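Local coordinates for similar to hydroxylamine oxidoreductase (Kuenenia stuttgartiensis, PDB 6H5L), which carries heme c groups within a 60-heme reductase complex of an anammox bacterium and probably acts as an oxidoreductase, at residues G305-S310 with I327-I332; D378-I383 with M493-I498; K382-L387 with D455-Y460. All coordinates share one frame; numbering follows the deposited sequence.

Contact 1 (G305-S310 with I327-I332); sequences GTVPPS and IIADKI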
ATOM      1  N   GLY A 305      10.036 -47.489  25.733  1.00 21.11           N
ATOM      2  CA  GLY A 305      11.273 -48.171  25.432  1.00 18.98           C
ATOM      3  C   GLY A 305      11.814 -48.997  26.574  1.00 20.56           C
ATOM      4  O   GLY A 305      12.893 -49.586  26.436  1.00 19.87           O
ATOM      5  N   THR A 306      11.097 -49.060  27.694  1.00 24.00           N
ATOM      6  CA  THR A 306      11.532 -49.793  28.875  1.00 24.16           C
ATOM      7  C   THR A 306      10.881 -51.162  28.999  1.00 25.11           C
ATOM      8  O   THR A 306      11.552 -52.124  29.383  1.00 30.59           O
ATOM      9  CB  THR A 306      11.235 -48.982  30.138  1.00 23.03           C
ATOM     10  OG1 THR A 306       9.839 -48.666  30.187  1.00 25.13           O
ATOM     11  CG2 THR A 306      12.040 -47.694  30.140  1.00 20.30           C
ATOM     12  N   VAL A 307       9.596 -51.271  28.689  1.00 23.79           N
ATOM     13  CA  VAL A 307       8.893 -52.550  28.850  1.00 20.68           C
ATOM     14  C   VAL A 307       9.415 -53.542  27.816  1.00 25.37           C
ATOM     15  O   VAL A 307       9.428 -53.229  26.612  1.00 26.00           O
ATOM     16  CB  VAL A 307       7.384 -52.349  28.711  1.00 23.25           C
ATOM     17  CG1 VAL A 307       6.674 -53.691  28.737  1.00 26.99           C
ATOM     18  CG2 VAL A 307       6.867 -51.447  29.824  1.00 27.55           C
ATOM     19  N   PRO A 308       9.857 -54.728  28.222  1.00 23.85           N
ATOM     20  CA  PRO A 308      10.419 -55.684  27.262  1.00 27.18           C
ATOM     21  C   PRO A 308       9.350 -56.206  26.320  1.00 26.28           C
ATOM     22  O   PRO A 308       8.209 -56.453  26.738  1.00 27.12           O
ATOM     23  CB  PRO A 308      10.964 -56.810  28.157  1.00 29.49           C
ATOM     24  CG  PRO A 308      11.029 -56.226  29.542  1.00 25.76           C
ATOM     25  CD  PRO A 308       9.911 -55.238  29.602  1.00 25.09           C
ATOM     26  N   PRO A 309       9.673 -56.387  25.042  1.00 29.58           N
ATOM     27  CA  PRO A 309       8.716 -57.006  24.119  1.00 28.38           C
ATOM     28  C   PRO A 309       8.622 -58.510  24.337  1.00 24.96           C
ATOM     29  O   PRO A 309       9.607 -59.175  24.667  1.00 26.39           O
ATOM     30  CB  PRO A 309       9.301 -56.684  22.737  1.00 25.40           C
ATOM     31  CG  PRO A 309      10.769 -56.550  22.983  1.00 23.15           C
ATOM     32  CD  PRO A 309      10.894 -55.931  24.351  1.00 22.57           C
ATOM     33  N   SER A 310       7.409 -59.044  24.144  1.00 24.55           N
ATOM     34  CA  SER A 310       7.173 -60.477  24.292  1.00 23.67           C
ATOM     35  C   SER A 310       7.733 -61.295  23.137  1.00 22.31           C
ATOM     36  O   SER A 310       7.736 -62.529  23.216  1.00 31.02           O
ATOM     37  CB  SER A 310       5.675 -60.763  24.423  1.00 20.12           C
ATOM     38  OG  SER A 310       4.984 -60.467  23.219  1.00 27.92           O
ATOM     39  N   ILE A 327       0.379 -54.532  38.837  1.00 44.55           N
ATOM     40  CA  ILE A 327       0.453 -53.101  38.545  1.00 43.71           C
ATOM     41  C   ILE A 327       1.164 -52.854  37.220  1.00 52.23           C
ATOM     42  O   ILE A 327       0.583 -52.304  36.277  1.00 74.77           O
ATOM     43  CB  ILE A 327       1.150 -52.352  39.694  1.00 47.87           C
ATOM     44  CG1 ILE A 327       0.349 -52.482  40.989  1.00 41.20           C
ATOM     45  CG2 ILE A 327       1.346 -50.887  39.330  1.00 58.10           C
ATOM     46  CD1 ILE A 327       1.017 -51.827  42.182  1.00 50.05           C
ATOM     47  N   ILE A 328       2.434 -53.256  37.132  1.00 47.48           N
ATOM     48  CA  ILE A 328       3.244 -52.881  35.979  1.00 48.21           C
ATOM     49  C   ILE A 328       2.747 -53.593  34.725  1.00 45.63           C
ATOM     50  O   ILE A 328       2.083 -54.636  34.776  1.00 43.50           O
ATOM     51  CB  ILE A 328       4.731 -53.174  36.233  1.00 40.35           C
ATOM     52  CG1 ILE A 328       4.977 -54.680  36.346  1.00 45.10           C
ATOM     53  CG2 ILE A 328       5.197 -52.462  37.493  1.00 33.09           C
ATOM     54  CD1 ILE A 328       6.436 -55.041  36.574  1.00 39.99           C
ATOM     55  N   ALA A 329       3.076 -53.009  33.577  1.00 42.96           N
ATOM     56  CA  ALA A 329       2.618 -53.528  32.299  1.00 34.40           C
ATOM     57  C   ALA A 329       3.355 -54.813  31.943  1.00 28.05           C
ATOM     58  O   ALA A 329       4.532 -54.992  32.265  1.00 36.84           O
ATOM     59  CB  ALA A 329       2.820 -52.487  31.198  1.00 30.12           C
ATOM     60  N   ASP A 330       2.644 -55.713  31.270  1.00 30.81           N
ATOM     61  CA  ASP A 330       3.228 -56.961  30.809  1.00 38.17           C
ATOM     62  C   ASP A 330       3.965 -56.739  29.489  1.00 34.65           C
ATOM     63  O   ASP A 330       3.974 -55.640  28.926  1.00 32.02           O
ATOM     64  CB  ASP A 330       2.151 -58.038  30.669  1.00 33.32           C
ATOM     65  CG  ASP A 330       0.746 -57.469  30.665  1.00 57.43           C
ATOM     66  OD1 ASP A 330       0.595 -56.231  30.703  1.00 66.36           O
ATOM     67  OD2 ASP A 330      -0.212 -58.267  30.631  1.00 60.89           O
ATOM     68  N   LYS A 331       4.592 -57.803  28.991  1.00 28.32           N
ATOM     69  CA  LYS A 331       5.423 -57.696  27.801  1.00 26.50           C
ATOM     70  C   LYS A 331       4.590 -57.292  26.590  1.00 29.14           C
ATOM     71  O   LYS A 331       3.505 -57.832  26.356  1.00 25.09           O
ATOM     72  CB  LYS A 331       6.142 -59.021  27.541  1.00 27.42           C
ATOM     73  CG  LYS A 331       7.092 -59.447  28.656  1.00 26.06           C
ATOM     74  CD  LYS A 331       8.422 -59.926  28.091  1.00 30.76           C
ATOM     75  CE  LYS A 331       8.647 -61.411  28.336  1.00 37.36           C
ATOM     76  NZ  LYS A 331       8.834 -61.709  29.781  1.00 31.62           N
ATOM     77  N   ILE A 332       5.104 -56.334  25.824  1.00 31.04           N
ATOM     78  CA  ILE A 332       4.398 -55.815  24.659  1.00 24.45           C
ATOM     79  C   ILE A 332       4.538 -56.802  23.509  1.00 26.38           C
ATOM     80  O   ILE A 332       5.648 -57.235  23.176  1.00 28.14           O
ATOM     81  CB  ILE A 332       4.939 -54.432  24.267  1.00 21.80           C
ATOM     82  CG1 ILE A 332       4.881 -53.470  25.455  1.00 24.20           C
ATOM     83  CG2 ILE A 332       4.157 -53.868  23.089  1.00 17.57           C
ATOM     84  CD1 ILE A 332       5.494 -52.115  25.172  1.00 19.66           C
TER
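An isolated parallel beta bridge, with P309 opposite I332, ties together two loop segments of a region that is almost devoid of strands. The backbone of I332 bonds to both neighbours of P309: its N donates to P308 O at 3.2 Å, and its O accepts the N-H of S310, with S310 N 2.7 Å from I332 O. S310 OG adds a weak hydrogen bond to the same I332 O. Two CA-H...O contacts, from K331 CA to P308 O and from P309 CA to I332 O, reinforce the pairing.

Apolar packing continues beside the bridge. The side chains of V307 and I332 meet at about a right angle, V307 CG1 lying 3.7 Å from I332 CG1; V307 holds that methyl anti to its backbone N (chi1 174°). The same V307 CG1 also lies 3.3 Å from D330 O. The aliphatic part of K331 runs past the two prolines, its CD 4.0 Å from P308 CB, while its CB meets S310 CB. Bends along the chain lead its ammonium away to the carbonyls of L318 and Y321.

The bridge lies in the long loop between strand 291-292 and helix 337-350, with the side chain of I332 about 8 Å from a bound heme c; P309 leans on F371 and H374 of helix 356-389, and T306 packs on helix 455-476.

Contact 2 (D378-I383 with M493-I498); sequences DQAQKI and MEMTRI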
ATOM      1  N   ASP A 378      19.201 -57.201  27.926  1.00 25.53           N
ATOM      2  CA  ASP A 378      19.014 -58.484  28.594  1.00 23.83           C
ATOM      3  C   ASP A 378      20.349 -59.175  28.854  1.00 29.26           C
ATOM      4  O   ASP A 378      20.538 -59.791  29.909  1.00 33.69           O
ATOM      5  CB  ASP A 378      18.098 -59.379  27.760  1.00 21.91           C
ATOM      6  CG  ASP A 378      18.118 -60.823  28.221  1.00 27.11           C
ATOM      7  OD1 ASP A 378      17.702 -61.089  29.369  1.00 21.32           O
ATOM      8  OD2 ASP A 378      18.549 -61.692  27.433  1.00 25.88           O
ATOM      9  N   GLN A 379      21.283 -59.086  27.905  1.00 30.84           N
ATOM     10  CA  GLN A 379      22.596 -59.690  28.104  1.00 22.50           C
ATOM     11  C   GLN A 379      23.341 -59.020  29.251  1.00 24.00           C
ATOM     12  O   GLN A 379      24.045 -59.686  30.019  1.00 26.64           O
ATOM     13  CB  GLN A 379      23.408 -59.614  26.811  1.00 15.53           C
ATOM     14  CG  GLN A 379      22.857 -60.482  25.689  1.00 15.85           C
ATOM     15  CD  GLN A 379      23.384 -60.083  24.322  1.00 33.84           C
ATOM     16  OE1 GLN A 379      23.822 -58.951  24.117  1.00 36.74           O
ATOM     17  NE2 GLN A 379      23.337 -61.015  23.377  1.00 41.47           N
ATOM     18  N   ALA A 380      23.202 -57.699  29.380  1.00 27.78           N
ATOM     19  CA  ALA A 380      23.835 -56.997  30.492  1.00 25.84           C
ATOM     20  C   ALA A 380      23.187 -57.366  31.820  1.00 24.94           C
ATOM     21  O   ALA A 380      23.875 -57.489  32.839  1.00 23.60           O
ATOM     22  CB  ALA A 380      23.771 -55.487  30.266  1.00 21.58           C
ATOM     23  N   GLN A 381      21.863 -57.545  31.829  1.00 20.77           N
ATOM     24  CA  GLN A 381      21.181 -57.929  33.061  1.00 28.59           C
ATOM     25  C   GLN A 381      21.557 -59.342  33.493  1.00 31.40           C
ATOM     26  O   GLN A 381      21.579 -59.635  34.693  1.00 26.63           O
ATOM     27  CB  GLN A 381      19.668 -57.805  32.888  1.00 20.02           C
ATOM     28  CG  GLN A 381      18.881 -57.955  34.182  1.00 21.62           C
ATOM     29  CD  GLN A 381      17.406 -57.645  34.012  1.00 25.08           C
ATOM     30  OE1 GLN A 381      17.032 -56.706  33.309  1.00 25.91           O
ATOM     31  NE2 GLN A 381      16.558 -58.437  34.657  1.00 28.94           N
ATOM     32  N   LYS A 382      21.855 -60.224  32.535  1.00 28.48           N
ATOM     33  CA  LYS A 382      22.308 -61.569  32.879  1.00 31.05           C
ATOM     34  C   LYS A 382      23.631 -61.525  33.634  1.00 27.10           C
ATOM     35  O   LYS A 382      23.835 -62.281  34.591  1.00 21.04           O
ATOM     36  CB  LYS A 382      22.441 -62.417  31.614  1.00 20.48           C
ATOM     37  CG  LYS A 382      22.802 -63.874  31.866  1.00 22.21           C
ATOM     38  CD  LYS A 382      21.673 -64.607  32.576  1.00 30.14           C
ATOM     39  CE  LYS A 382      21.897 -66.112  32.582  1.00 25.52           C
ATOM     40  NZ  LYS A 382      23.102 -66.501  33.362  1.00 25.92           N
ATOM     41  N   ILE A 383      24.541 -60.643  33.216  1.00 21.13           N
ATOM     42  CA  ILE A 383      25.838 -60.529  33.877  1.00 19.84           C
ATOM     43  C   ILE A 383      25.666 -60.053  35.314  1.00 26.91           C
ATOM     44  O   ILE A 383      26.291 -60.584  36.240  1.00 33.89           O
ATOM     45  CB  ILE A 383      26.757 -59.588  33.077  1.00 17.11           C
ATOM     46  CG1 ILE A 383      27.079 -60.200  31.711  1.00 18.99           C
ATOM     47  CG2 ILE A 383      28.021 -59.283  33.859  1.00 14.33           C
ATOM     48  CD1 ILE A 383      27.742 -59.238  30.753  1.00 14.50           C
ATOM     49  N   MET A 493      29.126 -49.019  25.687  1.00 24.86           N
ATOM     50  CA  MET A 493      30.146 -48.575  26.632  1.00 23.06           C
ATOM     51  C   MET A 493      29.811 -48.989  28.057  1.00 26.03           C
ATOM     52  O   MET A 493      30.712 -49.300  28.843  1.00 30.67           O
ATOM     53  CB  MET A 493      30.334 -47.063  26.541  1.00 23.93           C
ATOM     54  CG  MET A 493      31.349 -46.663  25.508  1.00 20.10           C
ATOM     55  SD  MET A 493      31.204 -44.945  25.024  1.00 32.85           S
ATOM     56  CE  MET A 493      32.555 -44.856  23.871  1.00 34.72           C
ATOM     57  N   GLU A 494      28.528 -48.967  28.420  1.00 22.52           N
ATOM     58  CA  GLU A 494      28.146 -49.484  29.728  1.00 27.91           C
ATOM     59  C   GLU A 494      28.371 -50.989  29.809  1.00 29.08           C
ATOM     60  O   GLU A 494      28.753 -51.507  30.865  1.00 32.21           O
ATOM     61  CB  GLU A 494      26.693 -49.126  30.039  1.00 24.91           C
ATOM     62  CG  GLU A 494      26.449 -47.630  30.225  1.00 30.78           C
ATOM     63  CD  GLU A 494      26.907 -47.107  31.581  1.00 30.43           C
ATOM     64  OE1 GLU A 494      26.417 -46.036  31.996  1.00 35.16           O
ATOM     65  OE2 GLU A 494      27.746 -47.758  32.238  1.00 31.72           O
ATOM     66  N   MET A 495      28.160 -51.704  28.702  1.00 22.72           N
ATOM     67  CA  MET A 495      28.483 -53.126  28.671  1.00 26.08           C
ATOM     68  C   MET A 495      29.968 -53.354  28.926  1.00 28.77           C
ATOM     69  O   MET A 495      30.352 -54.342  29.561  1.00 24.61           O
ATOM     70  CB  MET A 495      28.067 -53.732  27.330  1.00 25.51           C
ATOM     71  CG  MET A 495      28.316 -55.231  27.216  1.00 25.85           C
ATOM     72  SD  MET A 495      27.225 -56.216  28.257  1.00 29.19           S
ATOM     73  CE  MET A 495      25.715 -56.168  27.299  1.00 24.07           C
ATOM     74  N   THR A 496      30.818 -52.445  28.438  1.00 24.84           N
ATOM     75  CA  THR A 496      32.245 -52.518  28.741  1.00 23.10           C
ATOM     76  C   THR A 496      32.493 -52.369  30.236  1.00 29.85           C
ATOM     77  O   THR A 496      33.249 -53.144  30.834  1.00 40.40           O
ATOM     78  CB  THR A 496      33.003 -51.440  27.966  1.00 20.36           C
ATOM     79  OG1 THR A 496      32.738 -51.578  26.566  1.00 25.22           O
ATOM     80  CG2 THR A 496      34.500 -51.563  28.208  1.00 25.31           C
ATOM     81  N   ARG A 497      31.857 -51.374  30.860  1.00 26.33           N
ATOM     82  CA  ARG A 497      32.041 -51.153  32.291  1.00 31.31           C
ATOM     83  C   ARG A 497      31.455 -52.297  33.111  1.00 28.80           C
ATOM     84  O   ARG A 497      32.005 -52.666  34.154  1.00 27.97           O
ATOM     85  CB  ARG A 497      31.405 -49.826  32.707  1.00 28.62           C
ATOM     86  CG  ARG A 497      31.976 -48.593  32.019  1.00 25.47           C
ATOM     87  CD  ARG A 497      31.294 -47.337  32.542  1.00 33.82           C
ATOM     88  NE  ARG A 497      31.876 -46.109  32.007  1.00 43.74           N
ATOM     89  CZ  ARG A 497      31.359 -45.410  31.002  1.00 37.25           C
ATOM     90  NH1 ARG A 497      30.242 -45.815  30.411  1.00 36.85           N
ATOM     91  NH2 ARG A 497      31.957 -44.302  30.589  1.00 36.93           N
ATOM     92  N   ILE A 498      30.338 -52.868  32.654  1.00 26.16           N
ATOM     93  CA  ILE A 498      29.699 -53.948  33.399  1.00 25.11           C
ATOM     94  C   ILE A 498      30.563 -55.202  33.375  1.00 23.90           C
ATOM     95  O   ILE A 498      30.706 -55.894  34.392  1.00 19.51           O
ATOM     96  CB  ILE A 498      28.287 -54.214  32.843  1.00 21.23           C
ATOM     97  CG1 ILE A 498      27.361 -53.039  33.161  1.00 19.37           C
ATOM     98  CG2 ILE A 498      27.720 -55.508  33.405  1.00 21.85           C
ATOM     99  CD1 ILE A 498      26.017 -53.120  32.479  1.00 21.84           C
TER
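M495 turns its thioether across to A380 and I383, which illustrates how a flexible side chain can fill the interval between two helices. Its CG is anti to the backbone N (chi1 -178°), and bends at the next two torsions bring the methyl round to A380, where CE lies 3.6 Å from A380 CB and equally near A380 N. The sulfur sits beside I383, with SD 4.0 Å from I383 CD1, and the two chains cross obliquely. I498 meets the same two residues: its CD1 reaches A380 CB at 3.9 Å, and its CG2 meets I383 CG2 at 3.8 Å. A380 CB is thus touched by both M495 CE and I498 CD1. An alanine in place of M495 would probably open a gap beside A380 and I383, whose CD1 would lose its sulfur neighbour. No hydrogen bond crosses between the segments; Q379 instead sends OE1 to Y192 OH of the second subunit. The segment axes approach to 10.4 Å and are nearly parallel, at 14°, consistent with apolar packing between the long helices 356-389 and 480-513 of a C-terminal helical bundle, as in the hydroxylamine oxidoreductase family.

Contact 3 (K382-L387 with D455-Y460); sequences KIVEDL and DIENMY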
ATOM      1  N   LYS A 382      21.855 -60.224  32.535  1.00 28.48           N
ATOM      2  CA  LYS A 382      22.308 -61.569  32.879  1.00 31.05           C
ATOM      3  C   LYS A 382      23.631 -61.525  33.634  1.00 27.10           C
ATOM      4  O   LYS A 382      23.835 -62.281  34.591  1.00 21.04           O
ATOM      5  CB  LYS A 382      22.441 -62.417  31.614  1.00 20.48           C
ATOM      6  CG  LYS A 382      22.802 -63.874  31.866  1.00 22.21           C
ATOM      7  CD  LYS A 382      21.673 -64.607  32.576  1.00 30.14           C
ATOM      8  CE  LYS A 382      21.897 -66.112  32.582  1.00 25.52           C
ATOM      9  NZ  LYS A 382      23.102 -66.501  33.362  1.00 25.92           N
ATOM     10  N   ILE A 383      24.541 -60.643  33.216  1.00 21.13           N
ATOM     11  CA  ILE A 383      25.838 -60.529  33.877  1.00 19.84           C
ATOM     12  C   ILE A 383      25.666 -60.053  35.314  1.00 26.91           C
ATOM     13  O   ILE A 383      26.291 -60.584  36.240  1.00 33.89           O
ATOM     14  CB  ILE A 383      26.757 -59.588  33.077  1.00 17.11           C
ATOM     15  CG1 ILE A 383      27.079 -60.200  31.711  1.00 18.99           C
ATOM     16  CG2 ILE A 383      28.021 -59.283  33.859  1.00 14.33           C
ATOM     17  CD1 ILE A 383      27.742 -59.238  30.753  1.00 14.50           C
ATOM     18  N   VAL A 384      24.812 -59.049  35.521  1.00 23.91           N
ATOM     19  CA  VAL A 384      24.606 -58.510  36.862  1.00 25.25           C
ATOM     20  C   VAL A 384      23.950 -59.546  37.765  1.00 27.93           C
ATOM     21  O   VAL A 384      24.321 -59.692  38.937  1.00 37.90           O
ATOM     22  CB  VAL A 384      23.776 -57.215  36.793  1.00 27.35           C
ATOM     23  CG1 VAL A 384      23.554 -56.651  38.188  1.00 19.02           C
ATOM     24  CG2 VAL A 384      24.459 -56.191  35.899  1.00 22.66           C
ATOM     25  N   GLU A 385      22.969 -60.283  37.240  1.00 25.81           N
ATOM     26  CA  GLU A 385      22.246 -61.242  38.070  1.00 26.07           C
ATOM     27  C   GLU A 385      23.092 -62.468  38.394  1.00 24.23           C
ATOM     28  O   GLU A 385      22.917 -63.069  39.459  1.00 29.67           O
ATOM     29  CB  GLU A 385      20.943 -61.653  37.385  1.00 19.98           C
ATOM     30  CG  GLU A 385      19.914 -60.536  37.316  1.00 22.46           C
ATOM     31  CD  GLU A 385      18.639 -60.956  36.612  1.00 31.46           C
ATOM     32  OE1 GLU A 385      17.643 -60.207  36.691  1.00 26.55           O
ATOM     33  OE2 GLU A 385      18.633 -62.035  35.983  1.00 37.92           O
ATOM     34  N   ASP A 386      24.003 -62.855  37.500  1.00 26.41           N
ATOM     35  CA  ASP A 386      24.893 -63.972  37.804  1.00 22.64           C
ATOM     36  C   ASP A 386      25.826 -63.631  38.959  1.00 30.50           C
ATOM     37  O   ASP A 386      26.113 -64.485  39.805  1.00 29.53           O
ATOM     38  CB  ASP A 386      25.693 -64.368  36.565  1.00 26.22           C
ATOM     39  CG  ASP A 386      24.840 -65.055  35.518  1.00 27.32           C
ATOM     40  OD1 ASP A 386      23.628 -65.238  35.762  1.00 26.76           O
ATOM     41  OD2 ASP A 386      25.384 -65.414  34.451  1.00 24.32           O
ATOM     42  N   LEU A 387      26.312 -62.388  39.007  1.00 27.22           N
ATOM     43  CA  LEU A 387      27.094 -61.942  40.155  1.00 31.49           C
ATOM     44  C   LEU A 387      26.285 -62.042  41.441  1.00 29.56           C
ATOM     45  O   LEU A 387      26.810 -62.440  42.487  1.00 28.20           O
ATOM     46  CB  LEU A 387      27.570 -60.505  39.941  1.00 28.73           C
ATOM     47  CG  LEU A 387      28.551 -60.231  38.801  1.00 40.05           C
ATOM     48  CD1 LEU A 387      28.604 -58.743  38.506  1.00 40.81           C
ATOM     49  CD2 LEU A 387      29.934 -60.753  39.151  1.00 31.38           C
ATOM     50  N   ASP A 455      27.585 -50.159  42.228  1.00 30.04           N
ATOM     51  CA  ASP A 455      28.085 -49.478  41.040  1.00 27.91           C
ATOM     52  C   ASP A 455      27.547 -50.124  39.768  1.00 33.50           C
ATOM     53  O   ASP A 455      27.102 -49.426  38.850  1.00 29.44           O
ATOM     54  CB  ASP A 455      29.613 -49.478  41.039  1.00 24.09           C
ATOM     55  CG  ASP A 455      30.194 -48.178  40.519  1.00 39.56           C
ATOM     56  OD1 ASP A 455      29.481 -47.454  39.793  1.00 39.64           O
ATOM     57  OD2 ASP A 455      31.367 -47.883  40.837  1.00 49.54           O
ATOM     58  N   ILE A 456      27.561 -51.459  39.703  1.00 33.19           N
ATOM     59  CA  ILE A 456      27.222 -52.144  38.459  1.00 32.18           C
ATOM     60  C   ILE A 456      25.718 -52.114  38.205  1.00 25.85           C
ATOM     61  O   ILE A 456      25.275 -52.195  37.052  1.00 23.51           O
ATOM     62  CB  ILE A 456      27.775 -53.584  38.482  1.00 24.38           C
ATOM     63  CG1 ILE A 456      27.848 -54.146  37.061  1.00 20.66           C
ATOM     64  CG2 ILE A 456      26.934 -54.483  39.383  1.00 15.84           C
ATOM     65  CD1 ILE A 456      28.613 -55.444  36.959  1.00 20.14           C
ATOM     66  N   GLU A 457      24.907 -52.005  39.262  1.00 24.60           N
ATOM     67  CA  GLU A 457      23.459 -51.935  39.078  1.00 26.11           C
ATOM     68  C   GLU A 457      23.046 -50.641  38.386  1.00 25.85           C
ATOM     69  O   GLU A 457      22.138 -50.640  37.544  1.00 23.27           O
ATOM     70  CB  GLU A 457      22.754 -52.079  40.427  1.00 25.34           C
ATOM     71  CG  GLU A 457      22.658 -53.510  40.923  1.00 24.64           C
ATOM     72  CD  GLU A 457      22.155 -53.593  42.348  1.00 31.69           C
ATOM     73  OE1 GLU A 457      22.873 -53.127  43.258  1.00 33.24           O
ATOM     74  OE2 GLU A 457      21.038 -54.112  42.557  1.00 25.54           O
ATOM     75  N   ASN A 458      23.705 -49.530  38.719  1.00 21.16           N
ATOM     76  CA  ASN A 458      23.413 -48.264  38.062  1.00 25.54           C
ATOM     77  C   ASN A 458      24.062 -48.151  36.692  1.00 23.81           C
ATOM     78  O   ASN A 458      23.576 -47.386  35.855  1.00 20.99           O
ATOM     79  CB  ASN A 458      23.861 -47.101  38.943  1.00 18.11           C
ATOM     80  CG  ASN A 458      22.721 -46.517  39.759  1.00 20.27           C
ATOM     81  OD1 ASN A 458      21.644 -47.106  39.844  1.00 24.69           O
ATOM     82  ND2 ASN A 458      22.950 -45.354  40.359  1.00 22.51           N
ATOM     83  N   MET A 459      25.145 -48.887  36.441  1.00 23.57           N
ATOM     84  CA  MET A 459      25.649 -48.995  35.077  1.00 19.84           C
ATOM     85  C   MET A 459      24.591 -49.601  34.168  1.00 25.10           C
ATOM     86  O   MET A 459      24.294 -49.064  33.095  1.00 29.56           O
ATOM     87  CB  MET A 459      26.920 -49.843  35.037  1.00 17.41           C
ATOM     88  CG  MET A 459      28.091 -49.296  35.823  1.00 23.80           C
ATOM     89  SD  MET A 459      29.480 -50.450  35.859  1.00 22.88           S
ATOM     90  CE  MET A 459      30.605 -49.589  36.956  1.00 36.75           C
ATOM     91  N   TYR A 460      24.013 -50.730  34.586  1.00 18.28           N
ATOM     92  CA  TYR A 460      22.942 -51.343  33.809  1.00 22.51           C
ATOM     93  C   TYR A 460      21.722 -50.435  33.740  1.00 25.50           C
ATOM     94  O   TYR A 460      21.065 -50.344  32.697  1.00 22.62           O
ATOM     95  CB  TYR A 460      22.568 -52.700  34.405  1.00 20.20           C
ATOM     96  CG  TYR A 460      21.351 -53.322  33.762  1.00 24.39           C
ATOM     97  CD1 TYR A 460      21.292 -53.517  32.390  1.00 19.69           C
ATOM     98  CD2 TYR A 460      20.262 -53.718  34.528  1.00 23.67           C
ATOM     99  CE1 TYR A 460      20.181 -54.082  31.795  1.00 20.89           C
ATOM    100  CE2 TYR A 460      19.148 -54.288  33.942  1.00 18.72           C
ATOM    101  CZ  TYR A 460      19.113 -54.466  32.575  1.00 23.32           C
ATOM    102  OH  TYR A 460      18.005 -55.033  31.986  1.00 22.79           O
TER
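V384 and I456 reach toward each other tip to tip between two locally antiparallel helices, 356-389 and 455-476, in the C-terminal helical bundle. The local axes approach to 10.3 Å and cross at -159°.

Everything that joins the two segments is van der Waals contact. V384 CG2 lies 4.1 Å from I456 CG1, and its other methyl, CG1, faces I456 CG2. I456 holds CG1 anti to its backbone N (chi1 -161°), and the branch ends with CD1 3.6 Å from L387 CD1, where those two side chains meet at a slant. The same I456 methyl also packs on I498 of helix 480-513. The base of Y460 closes one flank, its CB 4.2 Å from V384 CG2, and the aliphatic part of E457 touches the V384 methyl CG1 more loosely.

The carboxylate of E457 finds its polar partners outside the two segments: OE1 binds S454 OG and forms a salt bridge with R400.

K382 and D386, one turn apart on helix 356-389, form a salt bridge: K382 NZ donates to both carboxylate oxygens of D386, 2.8 Å from OD1 and from OD2, each oxygen accepting on its syn lone pair.

Overall arrangement
Contacts 2 and 3 are buried side-chain packing and share helix 356-389; where they meet their partners, its segments run nearly parallel to segment 493-498 and roughly antiparallel to segment 455-460. Their centres are 7 Å apart, and they join where I456 and M459 pack against the 493-498 segment. Contact 1 differs in place and chemistry: its centre is about 20 Å from either of the others, it is only partly buried, and backbone hydrogen bonds carry it where the helix pairs use none between them. It also lies closer to the centre of the chain, near a heme, whereas contacts 2 and 3 border other subunits.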